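Local coordinates for cytosolic phospholipase A2 delta (Homo sapiens, PDB 5IZ5), which hydrolyses glycerophospholipids at the sn-2 position in a calcium-dependent manner, with a preference for linoleic acid there, at residues V327-T332 and G344-L349; G387-A392 and E780-L785; V761-A766 and L786-Y791. The protein carries 3 engineered substitutions. All coordinates share one frame; numbering follows the deposited sequence.

Contact 1 of 3, residues V327-T332 and G344-L349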
loop_
_atom_site.group_PDB
_atom_site.type_symbol
_atom_site.label_atom_id
_atom_site.label_comp_id
_atom_site.label_asym_id
_atom_site.label_seq_id
_atom_site.Cartn_x
_atom_site.Cartn_y
_atom_site.Cartn_z
ATOM N N VAL B 327 -8.751 17.402 -15.840
ATOM C CA VAL B 327 -8.184 16.505 -16.841
ATOM C C VAL B 327 -7.077 15.664 -16.208
ATOM O O VAL B 327 -6.237 16.187 -15.483
ATOM C CB VAL B 327 -7.591 17.297 -18.024
ATOM C CG1 VAL B 327 -6.940 16.363 -19.035
ATOM C CG2 VAL B 327 -8.672 18.135 -18.701
ATOM N N GLY B 328 -7.081 14.367 -16.500
ATOM C CA GLY B 328 -6.067 13.452 -15.988
ATOM C C GLY B 328 -5.371 12.688 -17.097
ATOM O O GLY B 328 -5.974 12.381 -18.123
ATOM N N ILE B 329 -4.081 12.435 -16.907
ATOM C CA ILE B 329 -3.334 11.476 -17.705
ATOM C C ILE B 329 -3.194 10.220 -16.877
ATOM O O ILE B 329 -2.827 10.296 -15.706
ATOM C CB ILE B 329 -1.889 11.936 -17.981
ATOM C CG1 ILE B 329 -1.855 13.137 -18.917
ATOM C CG2 ILE B 329 -1.092 10.800 -18.610
ATOM C CD1 ILE B 329 -0.525 13.861 -18.932
ATOM N N MET B 330 -3.419 9.072 -17.508
ATOM C CA MET B 330 -3.393 7.786 -16.831
ATOM C C MET B 330 -2.549 6.823 -17.658
ATOM O O MET B 330 -2.870 6.544 -18.814
ATOM C CB MET B 330 -4.842 7.322 -16.734
ATOM C CG MET B 330 -5.153 5.907 -16.317
ATOM S SD MET B 330 -6.946 5.792 -16.141
ATOM C CE MET B 330 -7.486 4.907 -17.618
ATOM N N ALA B 331 -1.443 6.363 -17.078
ATOM C CA ALA B 331 -0.480 5.523 -17.782
ATOM C C ALA B 331 -0.491 4.125 -17.186
ATOM O O ALA B 331 -0.694 3.963 -15.976
ATOM C CB ALA B 331 0.910 6.130 -17.691
ATOM N N THR B 332 -0.279 3.123 -18.041
ATOM C CA THR B 332 -0.208 1.730 -17.610
ATOM C C THR B 332 1.254 1.350 -17.405
ATOM O O THR B 332 2.160 2.178 -17.541
ATOM C CB THR B 332 -0.815 0.771 -18.665
ATOM O OG1 THR B 332 0.029 0.724 -19.828
ATOM C CG2 THR B 332 -2.214 1.197 -19.066
ATOM N N GLY B 344 7.432 10.401 -24.809
ATOM C CA GLY B 344 6.924 10.858 -26.097
ATOM C C GLY B 344 5.534 11.451 -26.001
ATOM O O GLY B 344 5.260 12.484 -26.618
ATOM N N HIS B 345 4.661 10.805 -25.227
ATOM C CA HIS B 345 3.314 11.315 -25.013
ATOM C C HIS B 345 3.329 12.670 -24.312
ATOM O O HIS B 345 2.534 13.557 -24.642
ATOM C CB HIS B 345 2.468 10.329 -24.208
ATOM C CG HIS B 345 2.120 9.080 -24.951
ATOM N ND1 HIS B 345 1.959 9.045 -26.319
ATOM C CD2 HIS B 345 1.876 7.825 -24.510
ATOM C CE1 HIS B 345 1.641 7.817 -26.689
ATOM N NE2 HIS B 345 1.583 7.058 -25.611
ATOM N N LEU B 346 4.223 12.824 -23.342
ATOM C CA LEU B 346 4.354 14.087 -22.630
ATOM C C LEU B 346 4.928 15.181 -23.540
ATOM O O LEU B 346 4.503 16.331 -23.462
ATOM C CB LEU B 346 5.215 13.915 -21.374
ATOM C CG LEU B 346 4.626 13.039 -20.258
ATOM C CD1 LEU B 346 5.682 12.762 -19.204
ATOM C CD2 LEU B 346 3.398 13.671 -19.622
ATOM N N LEU B 347 5.885 14.819 -24.393
ATOM C CA LEU B 347 6.457 15.765 -25.356
ATOM C C LEU B 347 5.378 16.318 -26.288
ATOM O O LEU B 347 5.317 17.520 -26.537
ATOM C CB LEU B 347 7.568 15.107 -26.175
ATOM C CG LEU B 347 8.289 15.976 -27.216
ATOM C CD1 LEU B 347 9.046 17.120 -26.560
ATOM C CD2 LEU B 347 9.243 15.129 -28.042
ATOM N N ALA B 348 4.525 15.431 -26.788
ATOM C CA ALA B 348 3.411 15.824 -27.633
ATOM C C ALA B 348 2.507 16.824 -26.920
ATOM O O ALA B 348 2.232 17.900 -27.449
ATOM C CB ALA B 348 2.610 14.604 -28.046
ATOM N N LEU B 349 2.053 16.473 -25.719
ATOM C CA LEU B 349 1.144 17.339 -24.978
ATOM C C LEU B 349 1.773 18.704 -24.708
ATOM O O LEU B 349 1.074 19.716 -24.711
ATOM C CB LEU B 349 0.695 16.684 -23.665
ATOM C CG LEU B 349 -0.192 15.442 -23.790
ATOM C CD1 LEU B 349 -0.357 14.770 -22.434
ATOM C CD2 LEU B 349 -1.552 15.771 -24.385
#
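Ile329 points from its strand toward helix 335-351 and ends against two leucines, Leu346 and Leu349. The two leucines lie three residues apart, so they follow each other by nearly one helical turn. Both have CG anti to the carbonyl carbon, with chi1 -67°, yet they meet the isoleucine with different branches. Leu349 reaches out directly. Its CD1 comes 3.6 Å from Ile329 CD1, and the two side chains meet tip to tip. The same methyl lies 4.2 Å from Ile329 CG1. Leu346 starts off at an angle, and only its end swings nearer. Its CD2 passes 4.0 Å from Ile329 CD1, and the two side chains run across each other. Ile329 can reach both because its long branch is extended, with chi2 164° setting CD1 far from CA. Meanwhile the backbones stay well apart, with 9.5 Å between the CA atoms of Ile329 and Leu346. From strand 672-676, Phe676 packs on Ile329 and Leu674 on Leu349. Thr370 and Leu374 of helix 367-375 pack on Leu346. Strand 327-331, helix 335-351 and strand 360-363 form a beta-alpha-beta unit, and the contact packs its helix on its first strand. The chain between the two segments carries Gly334 and Gly335, which bind substrate. All three touching residues are buried and aliphatic. The chemistry is therefore purely nonpolar: van der Waals contact among three methyl groups and Ile329 CG1 contributes to packing the helix on the sheet, with no directional bond between the segments.

Contact 2 of 3, residues G387-A392 and E780-L785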
loop_
_atom_site.group_PDB
_atom_site.type_symbol
_atom_site.label_atom_id
_atom_site.label_comp_id
_atom_site.label_asym_id
_atom_site.label_seq_id
_atom_site.Cartn_x
_atom_site.Cartn_y
_atom_site.Cartn_z
ATOM N N GLY B 387 15.518 17.622 -23.066
ATOM C CA GLY B 387 16.631 17.398 -22.137
ATOM C C GLY B 387 16.517 16.076 -21.387
ATOM O O GLY B 387 17.393 15.224 -21.499
ATOM N N PRO B 388 15.440 15.904 -20.602
ATOM C CA PRO B 388 15.147 14.625 -19.949
ATOM C C PRO B 388 15.061 13.441 -20.915
ATOM O O PRO B 388 15.460 12.331 -20.554
ATOM C CB PRO B 388 13.793 14.872 -19.284
ATOM C CG PRO B 388 13.774 16.329 -19.005
ATOM C CD PRO B 388 14.585 16.992 -20.086
ATOM N N ILE B 389 14.551 13.680 -22.124
ATOM C CA ILE B 389 14.487 12.642 -23.158
ATOM C C ILE B 389 15.885 12.133 -23.470
ATOM O O ILE B 389 16.122 10.929 -23.505
ATOM C CB ILE B 389 13.904 13.160 -24.492
ATOM C CG1 ILE B 389 12.481 13.702 -24.332
ATOM C CG2 ILE B 389 13.927 12.064 -25.550
ATOM C CD1 ILE B 389 11.461 12.699 -23.880
ATOM N N ARG B 390 16.801 13.068 -23.708
ATOM C CA ARG B 390 18.185 12.744 -24.051
ATOM C C ARG B 390 18.838 11.941 -22.928
ATOM O O ARG B 390 19.472 10.913 -23.163
ATOM C CB ARG B 390 18.976 14.029 -24.301
ATOM C CG ARG B 390 20.369 13.808 -24.860
ATOM C CD ARG B 390 21.254 15.027 -24.665
ATOM N NE ARG B 390 22.626 14.762 -25.102
ATOM C CZ ARG B 390 23.677 15.543 -24.849
ATOM N NH1 ARG B 390 23.542 16.665 -24.146
ATOM N NH2 ARG B 390 24.877 15.197 -25.301
ATOM N N TYR B 391 18.671 12.434 -21.706
ATOM C CA TYR B 391 19.170 11.773 -20.507
ATOM C C TYR B 391 18.716 10.306 -20.474
ATOM O O TYR B 391 19.533 9.398 -20.330
ATOM C CB TYR B 391 18.666 12.540 -19.282
ATOM C CG TYR B 391 19.091 12.001 -17.941
ATOM C CD1 TYR B 391 20.214 12.504 -17.293
ATOM C CD2 TYR B 391 18.336 11.022 -17.295
ATOM C CE1 TYR B 391 20.590 12.028 -16.050
ATOM C CE2 TYR B 391 18.703 10.541 -16.054
ATOM C CZ TYR B 391 19.829 11.045 -15.435
ATOM O OH TYR B 391 20.191 10.569 -14.205
ATOM N N ALA B 392 17.415 10.088 -20.638
ATOM C CA ALA B 392 16.840 8.743 -20.615
ATOM C C ALA B 392 17.374 7.879 -21.750
ATOM O O ALA B 392 17.689 6.708 -21.546
ATOM C CB ALA B 392 15.321 8.811 -20.680
ATOM N N GLU B 780 18.668 4.290 -31.869
ATOM C CA GLU B 780 17.797 4.065 -33.016
ATOM C C GLU B 780 16.399 3.602 -32.590
ATOM O O GLU B 780 15.398 4.199 -32.982
ATOM C CB GLU B 780 18.438 3.011 -33.927
ATOM C CG GLU B 780 18.133 3.146 -35.408
ATOM C CD GLU B 780 18.809 2.060 -36.243
ATOM O OE1 GLU B 780 18.676 2.098 -37.488
ATOM O OE2 GLU B 780 19.470 1.169 -35.658
ATOM N N ASP B 781 16.342 2.538 -31.786
ATOM C CA ASP B 781 15.073 1.958 -31.318
ATOM C C ASP B 781 14.338 2.842 -30.312
ATOM O O ASP B 781 13.109 2.848 -30.266
ATOM C CB ASP B 781 15.305 0.578 -30.690
ATOM C CG ASP B 781 15.724 -0.473 -31.706
ATOM O OD1 ASP B 781 15.348 -0.354 -32.891
ATOM O OD2 ASP B 781 16.421 -1.431 -31.310
ATOM N N PHE B 782 15.092 3.564 -29.487
ATOM C CA PHE B 782 14.512 4.514 -28.541
ATOM C C PHE B 782 13.754 5.602 -29.291
ATOM O O PHE B 782 12.590 5.873 -28.990
ATOM C CB PHE B 782 15.614 5.152 -27.690
ATOM C CG PHE B 782 15.110 6.161 -26.694
ATOM C CD1 PHE B 782 14.888 5.802 -25.370
ATOM C CD2 PHE B 782 14.864 7.474 -27.074
ATOM C CE1 PHE B 782 14.428 6.727 -24.444
ATOM C CE2 PHE B 782 14.405 8.405 -26.153
ATOM C CZ PHE B 782 14.188 8.030 -24.836
ATOM N N GLU B 783 14.430 6.212 -30.267
ATOM C CA GLU B 783 13.870 7.335 -31.029
ATOM C C GLU B 783 12.592 6.969 -31.772
ATOM O O GLU B 783 11.629 7.726 -31.751
ATOM C CB GLU B 783 14.903 7.910 -32.008
ATOM C CG GLU B 783 15.978 8.759 -31.341
ATOM C CD GLU B 783 15.438 10.058 -30.756
ATOM O OE1 GLU B 783 14.710 10.779 -31.464
ATOM O OE2 GLU B 783 15.737 10.364 -29.584
ATOM N N ARG B 784 12.576 5.800 -32.404
ATOM C CA ARG B 784 11.380 5.320 -33.101
ATOM C C ARG B 784 10.161 5.236 -32.190
ATOM O O ARG B 784 9.082 5.711 -32.545
ATOM C CB ARG B 784 11.627 3.945 -33.714
ATOM C CG ARG B 784 12.404 3.980 -35.021
ATOM C CD ARG B 784 12.587 2.570 -35.565
ATOM N NE ARG B 784 13.957 2.250 -35.967
ATOM C CZ ARG B 784 14.347 1.822 -37.166
ATOM N NH1 ARG B 784 13.489 1.677 -38.171
ATOM N NH2 ARG B 784 15.633 1.544 -37.352
ATOM N N LEU B 785 10.331 4.614 -31.025
ATOM C CA LEU B 785 9.226 4.448 -30.076
ATOM C C LEU B 785 8.774 5.802 -29.551
ATOM O O LEU B 785 7.578 6.080 -29.468
ATOM C CB LEU B 785 9.631 3.531 -28.909
ATOM C CG LEU B 785 8.583 3.240 -27.828
ATOM C CD1 LEU B 785 7.261 2.789 -28.425
ATOM C CD2 LEU B 785 9.097 2.190 -26.852
#
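Phe782 reaches from helix 779-794 to helix 386-397 and puts the outer end of its ring beside Ile389 and Ala392. Its CG is anti to the backbone N (chi1 179°), which carries the ring outward toward the other helix. This is the tight part. Ile389 CG2 sits in the plane of the ring, at its edge, 3.7 Å from CE2. The backbone also takes part: Ile389 O lies 3.7 Å from Phe782 CZ, approaching the ring obliquely. Ala392 is looser, with its CB 4.4 Å from CZ. Thr340, Arg393 and Leu396 pack on the same phenyl group. An alanine in place of Phe782 would remove the ring and would probably leave a gap beside Ile389 and Ala392. The solvent side is polar. Glu783 only skirts the other segment. Its carboxylate makes salt bridges to Arg393 through OE2 and to Arg787 through OE1. Farther out, Arg784 NH2 makes a salt bridge of 3.1 Å to Glu780 OE1 within its own helix. The phenyl group thus gives a water-shielded, nonpolar link between two helices of the catalytic domain, while beside it the Glu783-Arg393 salt bridge joins the same two helices on the more exposed side.

Contact 3 of 3, residues V761-A766 and L786-Y791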
loop_
_atom_site.group_PDB
_atom_site.type_symbol
_atom_site.label_atom_id
_atom_site.label_comp_id
_atom_site.label_asym_id
_atom_site.label_seq_id
_atom_site.Cartn_x
_atom_site.Cartn_y
_atom_site.Cartn_z
ATOM N N VAL B 761 8.742 0.637 -36.838
ATOM C CA VAL B 761 8.822 0.407 -35.399
ATOM C C VAL B 761 8.499 -1.054 -35.120
ATOM O O VAL B 761 7.382 -1.513 -35.364
ATOM C CB VAL B 761 7.855 1.319 -34.612
ATOM C CG1 VAL B 761 8.145 1.248 -33.115
ATOM C CG2 VAL B 761 7.970 2.758 -35.095
ATOM N N ASP B 762 9.487 -1.775 -34.600
ATOM C CA ASP B 762 9.357 -3.206 -34.374
ATOM C C ASP B 762 8.552 -3.490 -33.097
ATOM O O ASP B 762 9.121 -3.684 -32.025
ATOM C CB ASP B 762 10.756 -3.844 -34.308
ATOM C CG ASP B 762 10.713 -5.360 -34.345
ATOM O OD1 ASP B 762 9.619 -5.921 -34.580
ATOM O OD2 ASP B 762 11.774 -5.990 -34.133
ATOM N N LEU B 763 7.228 -3.530 -33.231
ATOM C CA LEU B 763 6.329 -3.779 -32.101
ATOM C C LEU B 763 5.808 -5.217 -32.002
ATOM O O LEU B 763 5.203 -5.568 -30.987
ATOM C CB LEU B 763 5.116 -2.841 -32.174
ATOM C CG LEU B 763 5.344 -1.328 -32.133
ATOM C CD1 LEU B 763 4.001 -0.619 -32.195
ATOM C CD2 LEU B 763 6.105 -0.898 -30.888
ATOM N N THR B 764 6.016 -6.041 -33.032
ATOM C CA THR B 764 5.293 -7.337 -33.124
ATOM C C THR B 764 6.039 -8.663 -33.349
ATOM O O THR B 764 5.600 -9.697 -32.843
ATOM C CB THR B 764 4.195 -7.257 -34.204
ATOM O OG1 THR B 764 4.745 -6.716 -35.413
ATOM C CG2 THR B 764 3.043 -6.384 -33.738
ATOM N N GLY B 765 7.122 -8.667 -34.115
ATOM C CA GLY B 765 7.843 -9.915 -34.376
ATOM C C GLY B 765 8.698 -10.361 -33.204
ATOM O O GLY B 765 8.698 -9.733 -32.138
ATOM N N ALA B 766 9.418 -11.464 -33.404
ATOM C CA ALA B 766 10.558 -11.787 -32.560
ATOM C C ALA B 766 11.583 -10.691 -32.798
ATOM O O ALA B 766 11.472 -9.929 -33.762
ATOM C CB ALA B 766 11.133 -13.143 -32.919
ATOM N N LEU B 786 9.742 6.639 -29.197
ATOM C CA LEU B 786 9.457 7.978 -28.699
ATOM C C LEU B 786 8.712 8.816 -29.742
ATOM O O LEU B 786 7.676 9.405 -29.442
ATOM C CB LEU B 786 10.757 8.681 -28.317
ATOM C CG LEU B 786 10.580 10.100 -27.769
ATOM C CD1 LEU B 786 10.344 10.061 -26.268
ATOM C CD2 LEU B 786 11.785 10.961 -28.103
ATOM N N ARG B 787 9.247 8.863 -30.960
ATOM C CA ARG B 787 8.658 9.685 -32.022
ATOM C C ARG B 787 7.292 9.158 -32.452
ATOM O O ARG B 787 6.390 9.939 -32.739
ATOM C CB ARG B 787 9.591 9.804 -33.232
ATOM C CG ARG B 787 10.862 10.601 -32.986
ATOM C CD ARG B 787 11.420 11.216 -34.262
ATOM N NE ARG B 787 12.698 11.889 -34.033
ATOM C CZ ARG B 787 13.907 11.365 -34.245
ATOM N NH1 ARG B 787 14.064 10.125 -34.705
ATOM N NH2 ARG B 787 14.987 12.097 -33.985
ATOM N N LEU B 788 7.135 7.838 -32.471
ATOM C CA LEU B 788 5.827 7.235 -32.705
ATOM C C LEU B 788 4.808 7.736 -31.689
ATOM O O LEU B 788 3.700 8.131 -32.049
ATOM C CB LEU B 788 5.907 5.708 -32.623
ATOM C CG LEU B 788 4.567 4.965 -32.579
ATOM C CD1 LEU B 788 3.751 5.245 -33.832
ATOM C CD2 LEU B 788 4.783 3.474 -32.411
ATOM N N SER B 789 5.182 7.685 -30.414
ATOM C CA SER B 789 4.297 8.086 -29.325
ATOM C C SER B 789 3.929 9.558 -29.453
ATOM O O SER B 789 2.765 9.928 -29.342
ATOM C CB SER B 789 4.966 7.824 -27.968
ATOM O OG SER B 789 5.362 6.472 -27.842
ATOM N N ASP B 790 4.944 10.385 -29.670
ATOM C CA ASP B 790 4.766 11.812 -29.911
ATOM C C ASP B 790 3.792 12.056 -31.067
ATOM O O ASP B 790 2.832 12.816 -30.940
ATOM C CB ASP B 790 6.132 12.437 -30.215
ATOM C CG ASP B 790 6.058 13.922 -30.502
ATOM O OD1 ASP B 790 5.071 14.578 -30.116
ATOM O OD2 ASP B 790 7.012 14.439 -31.111
ATOM N N TYR B 791 4.042 11.383 -32.184
ATOM C CA TYR B 791 3.207 11.514 -33.371
ATOM C C TYR B 791 1.752 11.133 -33.102
ATOM O O TYR B 791 0.839 11.882 -33.452
ATOM C CB TYR B 791 3.770 10.657 -34.503
ATOM C CG TYR B 791 2.874 10.596 -35.709
ATOM C CD1 TYR B 791 3.009 11.508 -36.752
ATOM C CD2 TYR B 791 1.894 9.622 -35.810
ATOM C CE1 TYR B 791 2.184 11.450 -37.861
ATOM C CE2 TYR B 791 1.069 9.557 -36.908
ATOM C CZ TYR B 791 1.215 10.472 -37.934
ATOM O OH TYR B 791 0.391 10.407 -39.035
#
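Ser789 follows Leu788, the residue that meets Val761 and Leu763, and its OG is gripped by two groups, Ser341 OG and the backbone O of Leu785. Both bonds lie outside the contact proper. They tie the helix to helix 335-351 and to its own preceding turn. Across the contact itself everything is aliphatic. Leu788 CD2 does all the touching from the helix. Its CG is anti to the backbone N, and chi2 61° leaves CD2 as the extended branch, so this methyl leads toward the loop. There it meets two others. Val761 CG1 lies 4.1 Å from Leu788 CD2, and these side chains run across one another. Leu763 CD1 lies 4.2 Å from the same Leu788 CD2, but here the side chains come head on, tip to tip. Both are ordinary van der Waals distances. The loop is folded to offer both residues at once. Asp762 is the centre of an inverse gamma turn, closed by a weak hydrogen bond of 2.9 Å from Leu763 N to Val761 O. Val761 and Leu763 both point toward the helix. Phe741 packs on Leu788 as well, and Asn738 on Val761. The loop comes after strand 749-750 and lies against helix 779-794. On another face that helix packs on helix 335-351, where Leu786 touches Tyr343 and Asp790 touches Leu347 and Ala348. Helix 779-794 therefore lies between the loop and helix 335-351 of the catalytic domain.

In the fold
Contact 1 is the core of the group: it sets helix 335-351 on the mixed sheet that includes strand 327-331. Contacts 2 and 3 lie farther from the centre of the chain and share helix 779-794, one joining it to helix 386-397 and the other to a loop. Contact 3 touches both of the others, while contacts 1 and 2 do not touch. His345 ND1 makes a probable, weak hydrogen bond to Ser789 O, and Ile389 packs on Leu786. In all three, the side chains that meet across the contact are nonpolar. Contact 1 is wholly aliphatic and buried, contact 2 adds an aromatic ring with salt bridges beside it, and contact 3 includes a partly exposed valine.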